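Local coordinates for protein ribose transcriptional regulator (Enterococcus faecium DO, PDB 4RK1) that binds ribose between the two lobes of its sugar-binding domain and probably regulates transcription as a DNA-binding repressor of the LacI family, at residues B[23-26]-B[27-31]; B[178-182]-B[183-187]; B[248-251]-B[252-256]; B[77-80]-B[81-85]. One frame throughout, in Å; residues are numbered along the deposited sequence.

Contact 1: residues B[23-26]-B[27-31]; sequences STLM and RGIED
Leu-25 and Ile-29, one turn apart on helix 20-33, meet through CG of the leucine and CD1 of the isoleucine at 4.1 Å, their side chains set at a slant to each other. The torsions bring them together: the leucine CG stands trans to its own nitrogen (chi1 179°) and lies beside its carbonyl carbon, while CG1 of Ile-29 sits beside its own nitrogen and reaches back, passing 3.5 Å from Leu-25 O. A second pair, Met-26 and Glu-30, follows one residue on. The selenomethionine chain, folded at chi2 and chi3, lies across the Glu-30 side chain; the glutamate was deposited in two conformers, so the detail of this pair is doubtful. On the outer side, a water links OG1 of Thr-24 (2.8 Å) to NH2 of Arg-27, the latter bond weak, and CG2 of Thr-24 lies obliquely to the guanidinium. OG1 also makes a hydrogen bond to Pro-20 O, which helps fix its rotation. Beneath all this runs the helical ladder, from Arg-27 N to Ser-23 O (3.0 Å) through to Glu-30 N to Met-26 O (2.9 Å). Farther out, Leu-25 packs on Leu-242 of helix 239-255, and Met-26 and Ile-29 lie on Val-12 and Thr-40 of the flanking strands. The chemistry thus divides the helix: an apolar side is buried against sheet and neighbouring helix, while Thr-24 and Arg-27 meet through water on the more exposed side, where Arg-27 also touches Thr-18 of the second subunit.

Contact 2: residues B[178-182]-B[183-187]; sequences AELLD and SAATG
Ser-183 lies where helix 177-182 gives way to loop, with the carbonyl of Leu-180 as its main polar partner. Two hydrogen bonds reach that one oxygen: the serine hydroxyl OG gives to Leu-180 O at 2.7 Å, and the Ser-183 amide N reaches the same oxygen at 3.1 Å. They arrive differently. The hydroxyl is tilted only 18° from the carbonyl plane, whereas the amide comes from above it, 67° out, and so misses the lone pairs. The same hydroxyl accepts from the amide N of Ala-185 at 3.1 Å. With chi1 at 78°, OG lies between its own nitrogen and carbonyl carbon, which sets it between Leu-180 O behind and Ala-185 N ahead, and giving one bond while taking another fixes its rotation. A water adds a bridge, donating to Leu-181 O (2.9 Å) and to Ser-183 O (3.0 Å). The apolar part is smaller. CD1 of Leu-180 meets CB of Ala-185 at 4.0 Å and also passes near the serine hydroxyl; both residues touch Ala-129 of strand 128-133, and Leu-180 reaches on to Leu-164 and Leu-199. Beyond the serine, Thr-186 bonds its hydroxyl to His-125. Accepting from the amide two residues on makes Ser-183 the head of an ST turn, here placed near the C-terminal end of the helix, where the chain turns into strand 187-190 of the mixed beta sheet in an alpha/beta fold.

Contact 3: residues B[248-251]-B[252-256]; sequences KLLL and DRIQF
Leu-251 accepts from Gln-255 N through its carbonyl oxygen at 2.9 Å, one of four successive hydrogen bonds that keep helix 239-255 regular almost to its end. Its side chain packs on Ile-32 and Leu-33 of helix 20-33 and on Gln-36 and Phe-38 beyond that helix. Asp-252 gives its amide N to Lys-248 O at 3.0 Å. With CG beside its own nitrogen (chi1 -70°), the carboxylate leans back over the same carbonyl, and OD2 comes within 3.4 Å of Lys-248 O. Both are acceptors, so this is close approach and not a bond; the aspartate side chain also touches Lys-259 in the loop after the helix. Asp-252 O accepts from Phe-256 N at 2.7 Å, where the chain leaves helical geometry. Leu-250 carries the apolar contact. Its CG meets CD1 of Ile-254 at 4.1 Å, and CG1 of the isoleucine lies 3.3 Å from Leu-250 O, which also accepts from the isoleucine amide N. Leu-250 also rests on Ile-91 of strand 90-93. Between these, Arg-253 folds at chi2 and chi3 and sends its guanidinium away, where NH2 hydrogen-bonds Pro-257 O and Lys-259 O, NH1 forms a salt bridge with Asp-103, and the group makes a cation-pi contact with Trp-261. Such a helix, with one flank on a neighbouring helix and another on an inner strand of the sheet, is typical of the three-layer alpha/beta lobes of the periplasmic-binding-protein-like fold that LacI-family regulators use for sugars.

Contact 4: residues B[77-80]-B[81-85]; sequences DAIN and ENLKK
Asn-82 and Ala-78 meet through two bonds to one carbonyl. The amide N of Asn-82 reaches Ala-78 O at 3.1 Å from above the carbonyl plane, while ND2 comes to the same oxygen at 2.9 Å in that plane, on a lone pair. The side chain curls back to do so: CG sits beside its own nitrogen (chi1 -63°) and chi2 of -69° swings the amide over the preceding turn. Asn-80 and Lys-84 run next to one another in the same direction, with OD1 of Asn-80 3.4 Å from CD of the lysine. The lysine chain is extended, and a water joins its NZ (2.7 Å) to OD1 of Asn-80; NZ also donates to the carbonyl of Gly-100. Glu-81, bent at chi2, receives Lys-85 NZ at OE1 (3.0 Å) in a salt bridge. The helix widens here into a pi-type turn, where Lys-84 N hydrogen-bonds Ile-79 O at 3.1 Å and Lys-85 N hydrogen-bonds Asn-80 O at 3.3 Å, each five residues back. Helix 76-84 belongs to a beta-alpha-beta unit: Leu-83 packs on strands 66-69 and 90-93, Ile-79 on Phe-90 of the latter, and Asn-82 against helix 55-61.

From the N terminus the chain meets contact 1 in helix 20-33, contact 4 in helix 76-84, contact 2 at the end of helix 177-182 and the loop leading to strand 187-190, and contact 3 in helix 239-255. Each joins directly successive residues, so none closes a long loop, and the four run in series without nesting or crossing. Helices 20-33 and 76-84 each sit in a beta-alpha-beta unit (strands 9-14 and 39-44; strands 66-69 and 90-93); helix 239-255 packs on helix 20-33 and also rests on strand 90-93. Centres of contacts 1 and 3 are about 17 Å apart. Contact 2 lies in the other lobe, 37 to 48 Å from the other centres.

Contact 1: residues B[23-26]-B[27-31]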
ATOM      1  N   SER B  23       4.327   3.760   1.669  1.00 25.40           N
ATOM      2  CA  SER B  23       5.090   2.626   1.146  1.00 25.57           C
ATOM      3  C   SER B  23       5.998   3.081  -0.007  1.00 24.30           C
ATOM      4  O   SER B  23       7.130   2.625  -0.116  1.00 25.90           O
ATOM      5  CB  SER B  23       4.192   1.443   0.768  1.00 28.05           C
ATOM      6  OG  SER B  23       3.151   1.824  -0.096  1.00 27.62           O
ATOM      7  N   THR B  24       5.538   4.015  -0.831  1.00 25.33           N
ATOM      8  CA  THR B  24       6.405   4.572  -1.870  1.00 26.94           C
ATOM      9  C   THR B  24       7.528   5.417  -1.264  1.00 33.84           C
ATOM     10  O   THR B  24       8.645   5.396  -1.767  1.00 25.29           O
ATOM     11  CB  THR B  24       5.600   5.373  -2.901  1.00 27.22           C
ATOM     12  OG1 THR B  24       4.720   4.480  -3.587  1.00 28.46           O
ATOM     13  CG2 THR B  24       6.511   6.039  -3.910  1.00 32.69           C
ATOM     14  N   LEU B  25       7.227   6.154  -0.191  1.00 24.17           N
ATOM     15  CA  LEU B  25       8.244   6.897   0.546  1.00 28.19           C
ATOM     16  C   LEU B  25       9.342   5.956   1.005  1.00 28.66           C
ATOM     17  O   LEU B  25      10.528   6.215   0.806  1.00 27.52           O
ATOM     18  CB  LEU B  25       7.631   7.578   1.763  1.00 26.88           C
ATOM     19  CG  LEU B  25       8.607   8.380   2.633  1.00 28.63           C
ATOM     20  CD1 LEU B  25       8.856   9.737   1.987  1.00 32.33           C
ATOM     21  CD2 LEU B  25       8.039   8.547   4.029  1.00 35.19           C
HETATM   22  N   MSE B  26       8.925   4.857   1.615  1.00 29.71           N
HETATM   23  CA  MSE B  26       9.851   3.820   2.055  1.00 25.76           C
HETATM   24  C   MSE B  26      10.714   3.286   0.961  1.00 26.52           C
HETATM   25  O   MSE B  26      11.914   3.108   1.154  1.00 25.62           O
HETATM   26  CB  MSE B  26       9.076   2.657   2.650  1.00 26.14           C
HETATM   27  CG  MSE B  26       9.323   2.638   4.130  1.00 81.36           C
HETATM   28 SE   MSE B  26      11.073   1.792   4.363  1.00 62.97          SE
HETATM   29  CE  MSE B  26      10.199   0.007   4.257  1.00 61.10           C
ATOM     30  N   ARG B  27      10.126   3.017  -0.196  1.00 25.93           N
ATOM     31  CA  ARG B  27      10.911   2.561  -1.356  1.00 28.79           C
ATOM     32  C   ARG B  27      11.989   3.569  -1.757  1.00 33.14           C
ATOM     33  O   ARG B  27      13.093   3.180  -2.127  1.00 28.31           O
ATOM     34  CB  ARG B  27      10.007   2.263  -2.564  1.00 32.50           C
ATOM     35  CG  ARG B  27       9.580   0.805  -2.674  1.00 59.67           C
ATOM     36  CD  ARG B  27       8.898   0.503  -4.006  1.00120.71           C
ATOM     37  NE  ARG B  27       9.742   0.786  -5.174  1.00 59.56           N
ATOM     38  CZ  ARG B  27       9.575   1.798  -6.031  1.00 99.91           C
ATOM     39  NH1 ARG B  27      10.419   1.937  -7.047  1.00 66.51           N
ATOM     40  NH2 ARG B  27       8.579   2.673  -5.893  1.00 59.20           N
ATOM     41  N   GLY B  28      11.675   4.864  -1.696  1.00 30.64           N
ATOM     42  CA  GLY B  28      12.668   5.892  -2.011  1.00 28.78           C
ATOM     43  C   GLY B  28      13.810   5.913  -1.003  1.00 26.64           C
ATOM     44  O   GLY B  28      14.972   6.051  -1.369  1.00 26.24           O
ATOM     45  N   ILE B  29      13.464   5.768   0.272  1.00 23.78           N
ATOM     46  CA  ILE B  29      14.455   5.665   1.344  1.00 23.95           C
ATOM     47  C   ILE B  29      15.364   4.450   1.124  1.00 26.93           C
ATOM     48  O   ILE B  29      16.588   4.589   1.104  1.00 27.20           O
ATOM     49  CB  ILE B  29      13.779   5.573   2.721  1.00 23.53           C
ATOM     50  CG1 ILE B  29      13.115   6.910   3.070  1.00 24.37           C
ATOM     51  CG2 ILE B  29      14.784   5.188   3.799  1.00 30.83           C
ATOM     52  CD1 ILE B  29      12.103   6.820   4.197  1.00 21.76           C
ATOM     53  N   GLU B  30      14.750   3.283   0.922  1.00 28.31           N
ATOM     54  CA  GLU B  30      15.483   2.026   0.706  0.50 27.81           C
ATOM     55  C   GLU B  30      16.423   2.112  -0.484  1.00 28.21           C
ATOM     56  O   GLU B  30      17.530   1.571  -0.450  1.00 30.50           O
ATOM     57  CB  GLU B  30      14.515   0.866   0.471  0.50 29.37           C
ATOM     58  CG  GLU B  30      13.759   0.428   1.705  0.50 28.03           C
ATOM     59  CD  GLU B  30      12.664  -0.565   1.381  0.50 39.03           C
ATOM     60  OE1 GLU B  30      12.316  -0.710   0.188  0.50 34.88           O
ATOM     61  OE2 GLU B  30      12.153  -1.199   2.322  0.50 49.33           O
ATOM     62  N   ASP B  31      15.967   2.784  -1.538  1.00 29.44           N
ATOM     63  CA  ASP B  31      16.747   2.975  -2.756  1.00 29.36           C
ATOM     64  C   ASP B  31      18.118   3.580  -2.471  1.00 33.58           C
ATOM     65  O   ASP B  31      19.110   3.198  -3.080  1.00 35.45           O
ATOM     66  CB  ASP B  31      15.991   3.882  -3.726  1.00 33.73           C
ATOM     67  CG  ASP B  31      16.742   4.105  -5.031  1.00 36.53           C
ATOM     68  OD1 ASP B  31      16.831   3.161  -5.833  1.00 35.79           O
ATOM     69  OD2 ASP B  31      17.220   5.227  -5.263  1.00 38.66           O
TER
HETATM   70  O   HOH W   1       6.096   2.618  -5.215  1.00 41.88           O

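Contact 2: residues B[178-182]-B[183-187]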
ATOM      1  N   ALA B 178     -22.692  10.573   1.255  1.00 35.48           N
ATOM      2  CA  ALA B 178     -24.088  10.969   1.487  1.00 32.80           C
ATOM      3  C   ALA B 178     -24.182  12.453   1.858  1.00 27.76           C
ATOM      4  O   ALA B 178     -25.030  13.178   1.337  1.00 32.37           O
ATOM      5  CB  ALA B 178     -24.714  10.105   2.582  1.00 37.89           C
ATOM      6  N   GLU B 179     -23.302  12.903   2.748  1.00 29.00           N
ATOM      7  CA  GLU B 179     -23.224  14.326   3.078  1.00 35.17           C
ATOM      8  C   GLU B 179     -22.890  15.171   1.847  1.00 39.75           C
ATOM      9  O   GLU B 179     -23.458  16.239   1.648  1.00 36.13           O
ATOM     10  CB  GLU B 179     -22.186  14.574   4.167  1.00 35.84           C
ATOM     11  CG  GLU B 179     -22.598  14.077   5.548  1.00 47.29           C
ATOM     12  CD  GLU B 179     -21.473  14.185   6.562  1.00 65.99           C
ATOM     13  OE1 GLU B 179     -20.425  14.772   6.226  1.00 55.37           O
ATOM     14  OE2 GLU B 179     -21.633  13.684   7.693  1.00 60.55           O
ATOM     15  N   LEU B 180     -21.971  14.696   1.012  1.00 32.26           N
ATOM     16  CA  LEU B 180     -21.638  15.426  -0.205  1.00 32.26           C
ATOM     17  C   LEU B 180     -22.856  15.557  -1.111  1.00 27.29           C
ATOM     18  O   LEU B 180     -23.131  16.637  -1.643  1.00 32.50           O
ATOM     19  CB  LEU B 180     -20.503  14.737  -0.961  1.00 32.16           C
ATOM     20  CG  LEU B 180     -20.121  15.366  -2.302  1.00 29.63           C
ATOM     21  CD1 LEU B 180     -19.517  16.744  -2.106  1.00 32.35           C
ATOM     22  CD2 LEU B 180     -19.159  14.446  -3.046  1.00 28.81           C
ATOM     23  N   LEU B 181     -23.574  14.453  -1.295  1.00 35.74           N
ATOM     24  CA  LEU B 181     -24.756  14.442  -2.168  1.00 34.10           C
ATOM     25  C   LEU B 181     -25.867  15.368  -1.653  1.00 32.34           C
ATOM     26  O   LEU B 181     -26.606  15.953  -2.434  1.00 33.74           O
ATOM     27  CB  LEU B 181     -25.283  13.019  -2.330  1.00 34.56           C
ATOM     28  CG  LEU B 181     -24.356  12.068  -3.096  1.00 37.16           C
ATOM     29  CD1 LEU B 181     -24.767  10.630  -2.870  1.00 37.24           C
ATOM     30  CD2 LEU B 181     -24.330  12.391  -4.585  1.00 33.98           C
ATOM     31  N   ASP B 182     -25.967  15.508  -0.341  1.00 30.79           N
ATOM     32  CA  ASP B 182     -26.965  16.403   0.245  1.00 43.51           C
ATOM     33  C   ASP B 182     -26.544  17.877   0.268  1.00 56.47           C
ATOM     34  O   ASP B 182     -27.353  18.749   0.588  1.00 43.23           O
ATOM     35  CB  ASP B 182     -27.344  15.915   1.650  1.00 37.25           C
ATOM     36  CG  ASP B 182     -28.285  14.722   1.612  1.00 41.30           C
ATOM     37  OD1 ASP B 182     -28.967  14.522   0.581  1.00 43.09           O
ATOM     38  OD2 ASP B 182     -28.336  13.977   2.603  1.00 43.70           O
ATOM     39  N   SER B 183     -25.295  18.164  -0.085  1.00 38.10           N
ATOM     40  CA  SER B 183     -24.817  19.546  -0.136  1.00 29.56           C
ATOM     41  C   SER B 183     -25.070  20.135  -1.510  1.00 27.29           C
ATOM     42  O   SER B 183     -25.474  19.430  -2.439  1.00 34.46           O
ATOM     43  CB  SER B 183     -23.317  19.605   0.180  1.00 44.29           C
ATOM     44  OG  SER B 183     -22.540  19.198  -0.943  1.00 34.87           O
ATOM     45  N   ALA B 184     -24.797  21.427  -1.645  1.00 30.92           N
ATOM     46  CA  ALA B 184     -24.844  22.093  -2.945  1.00 37.22           C
ATOM     47  C   ALA B 184     -23.471  22.112  -3.656  1.00 32.74           C
ATOM     48  O   ALA B 184     -23.312  22.793  -4.660  1.00 32.17           O
ATOM     49  CB  ALA B 184     -25.365  23.516  -2.781  1.00 41.93           C
ATOM     50  N   ALA B 185     -22.490  21.365  -3.156  1.00 32.56           N
ATOM     51  CA  ALA B 185     -21.152  21.393  -3.764  1.00 26.71           C
ATOM     52  C   ALA B 185     -21.170  20.801  -5.165  1.00 27.41           C
ATOM     53  O   ALA B 185     -21.872  19.824  -5.426  1.00 39.55           O
ATOM     54  CB  ALA B 185     -20.148  20.664  -2.884  1.00 32.72           C
ATOM     55  N   THR B 186     -20.440  21.443  -6.081  1.00 35.23           N
ATOM     56  CA  THR B 186     -20.227  20.916  -7.428  1.00 24.79           C
ATOM     57  C   THR B 186     -18.782  20.447  -7.664  1.00 33.47           C
ATOM     58  O   THR B 186     -18.519  19.671  -8.589  1.00 28.92           O
ATOM     59  CB  THR B 186     -20.572  21.966  -8.502  1.00 31.81           C
ATOM     60  OG1 THR B 186     -19.720  23.107  -8.356  1.00 29.75           O
ATOM     61  CG2 THR B 186     -22.036  22.402  -8.397  1.00 39.37           C
ATOM     62  N   GLY B 187     -17.854  20.943  -6.847  1.00 30.01           N
ATOM     63  CA  GLY B 187     -16.442  20.545  -6.914  1.00 33.30           C
ATOM     64  C   GLY B 187     -15.965  20.067  -5.557  1.00 35.62           C
ATOM     65  O   GLY B 187     -16.527  20.449  -4.522  1.00 32.84           O
TER
HETATM   66  O   HOH W   2     -28.177  18.305  -3.112  1.00 50.02           O

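Contact 3: residues B[248-251]-B[252-256]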
ATOM      1  N   LYS B 248      19.312  10.468   1.941  1.00 25.80           N
ATOM      2  CA  LYS B 248      20.590  11.135   1.638  1.00 32.43           C
ATOM      3  C   LYS B 248      20.988  12.116   2.752  1.00 28.60           C
ATOM      4  O   LYS B 248      22.140  12.146   3.172  1.00 28.17           O
ATOM      5  CB  LYS B 248      20.536  11.883   0.299  1.00 31.13           C
ATOM      6  CG  LYS B 248      20.529  10.992  -0.929  1.00 50.19           C
ATOM      7  CD  LYS B 248      20.337  11.816  -2.196  1.00 68.53           C
ATOM      8  CE  LYS B 248      20.785  11.055  -3.434  1.00 57.57           C
ATOM      9  NZ  LYS B 248      20.268  11.679  -4.683  1.00 81.76           N
ATOM     10  N   LEU B 249      20.033  12.908   3.229  1.00 25.40           N
ATOM     11  CA  LEU B 249      20.293  13.795   4.356  1.00 28.01           C
ATOM     12  C   LEU B 249      20.803  13.021   5.568  1.00 30.53           C
ATOM     13  O   LEU B 249      21.738  13.464   6.242  1.00 29.24           O
ATOM     14  CB  LEU B 249      19.041  14.559   4.756  1.00 28.09           C
ATOM     15  CG  LEU B 249      18.655  15.753   3.898  1.00 35.98           C
ATOM     16  CD1 LEU B 249      17.275  16.223   4.305  1.00 33.20           C
ATOM     17  CD2 LEU B 249      19.662  16.885   4.039  1.00 39.38           C
ATOM     18  N   LEU B 250      20.191  11.870   5.854  1.00 34.45           N
ATOM     19  CA  LEU B 250      20.600  11.073   7.016  1.00 28.63           C
ATOM     20  C   LEU B 250      22.009  10.518   6.850  1.00 28.69           C
ATOM     21  O   LEU B 250      22.800  10.593   7.779  1.00 26.58           O
ATOM     22  CB  LEU B 250      19.618   9.945   7.319  1.00 31.19           C
ATOM     23  CG  LEU B 250      19.838   9.160   8.617  1.00 31.55           C
ATOM     24  CD1 LEU B 250      19.973  10.066   9.831  1.00 30.11           C
ATOM     25  CD2 LEU B 250      18.688   8.194   8.830  1.00 34.11           C
ATOM     26  N   LEU B 251      22.319   9.971   5.676  1.00 28.00           N
ATOM     27  CA  LEU B 251      23.663   9.435   5.410  1.00 29.13           C
ATOM     28  C   LEU B 251      24.725  10.519   5.518  1.00 28.22           C
ATOM     29  O   LEU B 251      25.814  10.265   6.012  1.00 28.52           O
ATOM     30  CB  LEU B 251      23.753   8.814   4.016  1.00 33.54           C
ATOM     31  CG  LEU B 251      22.958   7.535   3.739  1.00 31.93           C
ATOM     32  CD1 LEU B 251      23.111   7.163   2.275  1.00 36.56           C
ATOM     33  CD2 LEU B 251      23.402   6.397   4.641  1.00 38.05           C
ATOM     34  N   ASP B 252      24.407  11.720   5.038  1.00 31.28           N
ATOM     35  CA  ASP B 252      25.327  12.852   5.126  1.00 32.45           C
ATOM     36  C   ASP B 252      25.557  13.283   6.562  1.00 37.30           C
ATOM     37  O   ASP B 252      26.682  13.613   6.947  1.00 33.05           O
ATOM     38  CB  ASP B 252      24.832  14.026   4.281  1.00 32.22           C
ATOM     39  CG  ASP B 252      24.943  13.750   2.792  1.00 43.06           C
ATOM     40  OD1 ASP B 252      25.638  12.788   2.407  1.00 42.70           O
ATOM     41  OD2 ASP B 252      24.326  14.489   2.009  1.00 40.73           O
ATOM     42  N   ARG B 253      24.493  13.260   7.352  1.00 28.10           N
ATOM     43  CA  ARG B 253      24.586  13.556   8.778  1.00 26.43           C
ATOM     44  C   ARG B 253      25.429  12.532   9.515  1.00 37.01           C
ATOM     45  O   ARG B 253      26.170  12.883  10.433  1.00 31.90           O
ATOM     46  CB  ARG B 253      23.192  13.623   9.397  1.00 26.88           C
ATOM     47  CG  ARG B 253      23.156  13.945  10.880  1.00 25.90           C
ATOM     48  CD  ARG B 253      23.779  15.288  11.203  1.00 29.54           C
ATOM     49  NE  ARG B 253      23.185  16.380  10.428  1.00 26.11           N
ATOM     50  CZ  ARG B 253      23.678  17.613  10.385  1.00 34.28           C
ATOM     51  NH1 ARG B 253      23.072  18.536   9.651  1.00 29.10           N
ATOM     52  NH2 ARG B 253      24.777  17.929  11.080  1.00 28.52           N
ATOM     53  N   ILE B 254      25.311  11.265   9.128  1.00 30.76           N
ATOM     54  CA  ILE B 254      26.109  10.214   9.747  1.00 34.04           C
ATOM     55  C   ILE B 254      27.571  10.391   9.333  1.00 31.39           C
ATOM     56  O   ILE B 254      28.460  10.324  10.171  1.00 37.70           O
ATOM     57  CB  ILE B 254      25.583   8.799   9.400  1.00 36.78           C
ATOM     58  CG1 ILE B 254      24.205   8.573  10.043  1.00 32.44           C
ATOM     59  CG2 ILE B 254      26.556   7.722   9.880  1.00 41.56           C
ATOM     60  CD1 ILE B 254      23.449   7.388   9.473  1.00 38.22           C
ATOM     61  N   GLN B 255      27.817  10.653   8.058  1.00 32.37           N
ATOM     62  CA  GLN B 255      29.188  10.873   7.600  1.00 39.48           C
ATOM     63  C   GLN B 255      29.805  12.187   8.115  1.00 49.81           C
ATOM     64  O   GLN B 255      30.985  12.222   8.430  1.00 39.39           O
ATOM     65  CB  GLN B 255      29.264  10.836   6.077  1.00 40.57           C
ATOM     66  CG  GLN B 255      30.687  10.768   5.542  1.00 46.86           C
ATOM     67  CD  GLN B 255      30.748  10.696   4.030  1.00 68.39           C
ATOM     68  OE1 GLN B 255      29.720  10.696   3.356  1.00 55.29           O
ATOM     69  NE2 GLN B 255      31.960  10.643   3.487  1.00 59.35           N
ATOM     70  N   PHE B 256      29.007  13.250   8.184  1.00 31.99           N
ATOM     71  CA  PHE B 256      29.464  14.576   8.587  1.00 31.27           C
ATOM     72  C   PHE B 256      28.582  15.098   9.714  1.00 27.75           C
ATOM     73  O   PHE B 256      27.654  15.868   9.466  1.00 30.86           O
ATOM     74  CB  PHE B 256      29.408  15.545   7.405  1.00 35.60           C
ATOM     75  CG  PHE B 256      30.190  15.088   6.205  1.00 48.14           C
ATOM     76  CD1 PHE B 256      31.580  15.072   6.229  1.00 51.23           C
ATOM     77  CD2 PHE B 256      29.540  14.688   5.048  1.00 39.07           C
ATOM     78  CE1 PHE B 256      32.302  14.652   5.122  1.00 53.53           C
ATOM     79  CE2 PHE B 256      30.257  14.269   3.937  1.00 73.89           C
ATOM     80  CZ  PHE B 256      31.641  14.253   3.976  1.00 61.30           C
TER

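Contact 4: residues B[77-80]-B[81-85]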
ATOM      1  N   ASP B  77       9.756  14.727  23.727  1.00 39.32           N
ATOM      2  CA  ASP B  77      10.323  14.062  24.906  1.00 44.86           C
ATOM      3  C   ASP B  77      10.940  12.710  24.557  1.00 41.57           C
ATOM      4  O   ASP B  77      12.045  12.396  24.991  1.00 34.41           O
ATOM      5  CB  ASP B  77       9.258  13.864  26.000  1.00 53.10           C
ATOM      6  CG  ASP B  77       8.831  15.172  26.659  1.00 69.47           C
ATOM      7  OD1 ASP B  77       9.583  16.170  26.597  1.00 56.32           O
ATOM      8  OD2 ASP B  77       7.727  15.200  27.243  1.00 65.69           O
ATOM      9  N   ALA B  78      10.218  11.906  23.780  1.00 34.18           N
ATOM     10  CA  ALA B  78      10.723  10.601  23.375  1.00 37.06           C
ATOM     11  C   ALA B  78      11.987  10.742  22.525  1.00 25.38           C
ATOM     12  O   ALA B  78      12.907   9.931  22.638  1.00 30.23           O
ATOM     13  CB  ALA B  78       9.654   9.824  22.620  1.00 48.04           C
ATOM     14  N   ILE B  79      12.035  11.773  21.680  1.00 28.48           N
ATOM     15  CA  ILE B  79      13.223  12.018  20.856  1.00 29.83           C
ATOM     16  C   ILE B  79      14.417  12.421  21.729  1.00 27.51           C
ATOM     17  O   ILE B  79      15.520  11.890  21.580  1.00 28.82           O
ATOM     18  CB  ILE B  79      12.941  13.077  19.769  1.00 28.73           C
ATOM     19  CG1 ILE B  79      12.026  12.466  18.697  1.00 28.37           C
ATOM     20  CG2 ILE B  79      14.245  13.550  19.128  1.00 28.05           C
ATOM     21  CD1 ILE B  79      11.437  13.471  17.744  1.00 32.14           C
ATOM     22  N   ASN B  80      14.187  13.360  22.640  1.00 27.79           N
ATOM     23  CA  ASN B  80      15.236  13.800  23.565  1.00 29.46           C
ATOM     24  C   ASN B  80      15.760  12.660  24.416  1.00 31.32           C
ATOM     25  O   ASN B  80      16.964  12.435  24.497  1.00 29.73           O
ATOM     26  CB  ASN B  80      14.708  14.893  24.486  1.00 30.33           C
ATOM     27  CG  ASN B  80      14.487  16.203  23.766  1.00 34.46           C
ATOM     28  OD1 ASN B  80      14.822  16.351  22.590  1.00 36.20           O
ATOM     29  ND2 ASN B  80      13.922  17.163  24.470  1.00 38.96           N
ATOM     30  N   GLU B  81      14.840  11.923  25.029  1.00 30.07           N
ATOM     31  CA  GLU B  81      15.205  10.871  25.972  1.00 26.76           C
ATOM     32  C   GLU B  81      15.971   9.734  25.309  1.00 34.34           C
ATOM     33  O   GLU B  81      16.870   9.155  25.911  1.00 31.98           O
ATOM     34  CB  GLU B  81      13.945  10.330  26.668  1.00 38.94           C
ATOM     35  CG  GLU B  81      14.187   9.172  27.631  1.00 40.04           C
ATOM     36  CD  GLU B  81      15.121   9.537  28.773  1.00 58.10           C
ATOM     37  OE1 GLU B  81      15.095  10.700  29.223  1.00 51.01           O
ATOM     38  OE2 GLU B  81      15.880   8.658  29.223  1.00 46.45           O
ATOM     39  N   ASN B  82      15.631   9.423  24.061  1.00 31.05           N
ATOM     40  CA  ASN B  82      16.195   8.254  23.404  1.00 26.36           C
ATOM     41  C   ASN B  82      17.205   8.589  22.314  1.00 27.34           C
ATOM     42  O   ASN B  82      18.350   8.134  22.361  1.00 31.11           O
ATOM     43  CB  ASN B  82      15.052   7.398  22.864  1.00 32.68           C
ATOM     44  CG  ASN B  82      14.154   6.873  23.976  1.00 35.42           C
ATOM     45  OD1 ASN B  82      14.570   6.024  24.760  1.00 32.87           O
ATOM     46  ND2 ASN B  82      12.936   7.385  24.062  1.00 35.34           N
ATOM     47  N   LEU B  83      16.807   9.391  21.334  1.00 25.68           N
ATOM     48  CA  LEU B  83      17.698   9.639  20.196  1.00 27.71           C
ATOM     49  C   LEU B  83      18.868  10.564  20.550  1.00 29.22           C
ATOM     50  O   LEU B  83      20.036  10.271  20.243  1.00 29.74           O
ATOM     51  CB  LEU B  83      16.916  10.193  19.014  1.00 27.27           C
ATOM     52  CG  LEU B  83      15.696   9.392  18.526  1.00 28.16           C
ATOM     53  CD1 LEU B  83      15.266   9.865  17.140  1.00 27.59           C
ATOM     54  CD2 LEU B  83      15.958   7.901  18.534  1.00 30.37           C
ATOM     55  N   LYS B  84      18.556  11.682  21.188  1.00 27.74           N
ATOM     56  CA  LYS B  84      19.578  12.674  21.492  1.00 30.77           C
ATOM     57  C   LYS B  84      20.541  12.163  22.561  1.00 28.17           C
ATOM     58  O   LYS B  84      21.762  12.216  22.382  1.00 29.65           O
ATOM     59  CB  LYS B  84      18.932  14.002  21.888  1.00 29.47           C
ATOM     60  CG  LYS B  84      18.223  14.646  20.709  1.00 29.61           C
ATOM     61  CD  LYS B  84      17.803  16.077  20.962  1.00 33.29           C
ATOM     62  CE  LYS B  84      17.205  16.659  19.688  1.00 34.92           C
ATOM     63  NZ  LYS B  84      16.727  18.052  19.843  1.00 28.65           N
ATOM     64  N   LYS B  85      20.004  11.623  23.647  1.00 28.47           N
ATOM     65  CA  LYS B  85      20.853  11.019  24.674  1.00 28.78           C
ATOM     66  C   LYS B  85      21.785   9.956  24.119  1.00 34.49           C
ATOM     67  O   LYS B  85      22.922   9.857  24.564  1.00 32.89           O
ATOM     68  CB  LYS B  85      20.021  10.411  25.804  1.00 29.15           C
ATOM     69  CG  LYS B  85      19.408  11.434  26.728  1.00 27.79           C
ATOM     70  CD  LYS B  85      18.906  10.784  28.011  1.00 30.66           C
ATOM     71  CE  LYS B  85      18.274  11.817  28.937  1.00 36.01           C
ATOM     72  NZ  LYS B  85      17.855  11.191  30.230  1.00 36.54           N
TER
HETATM   73  O   HOH W   3      14.124  17.535  20.404  1.00 45.91           O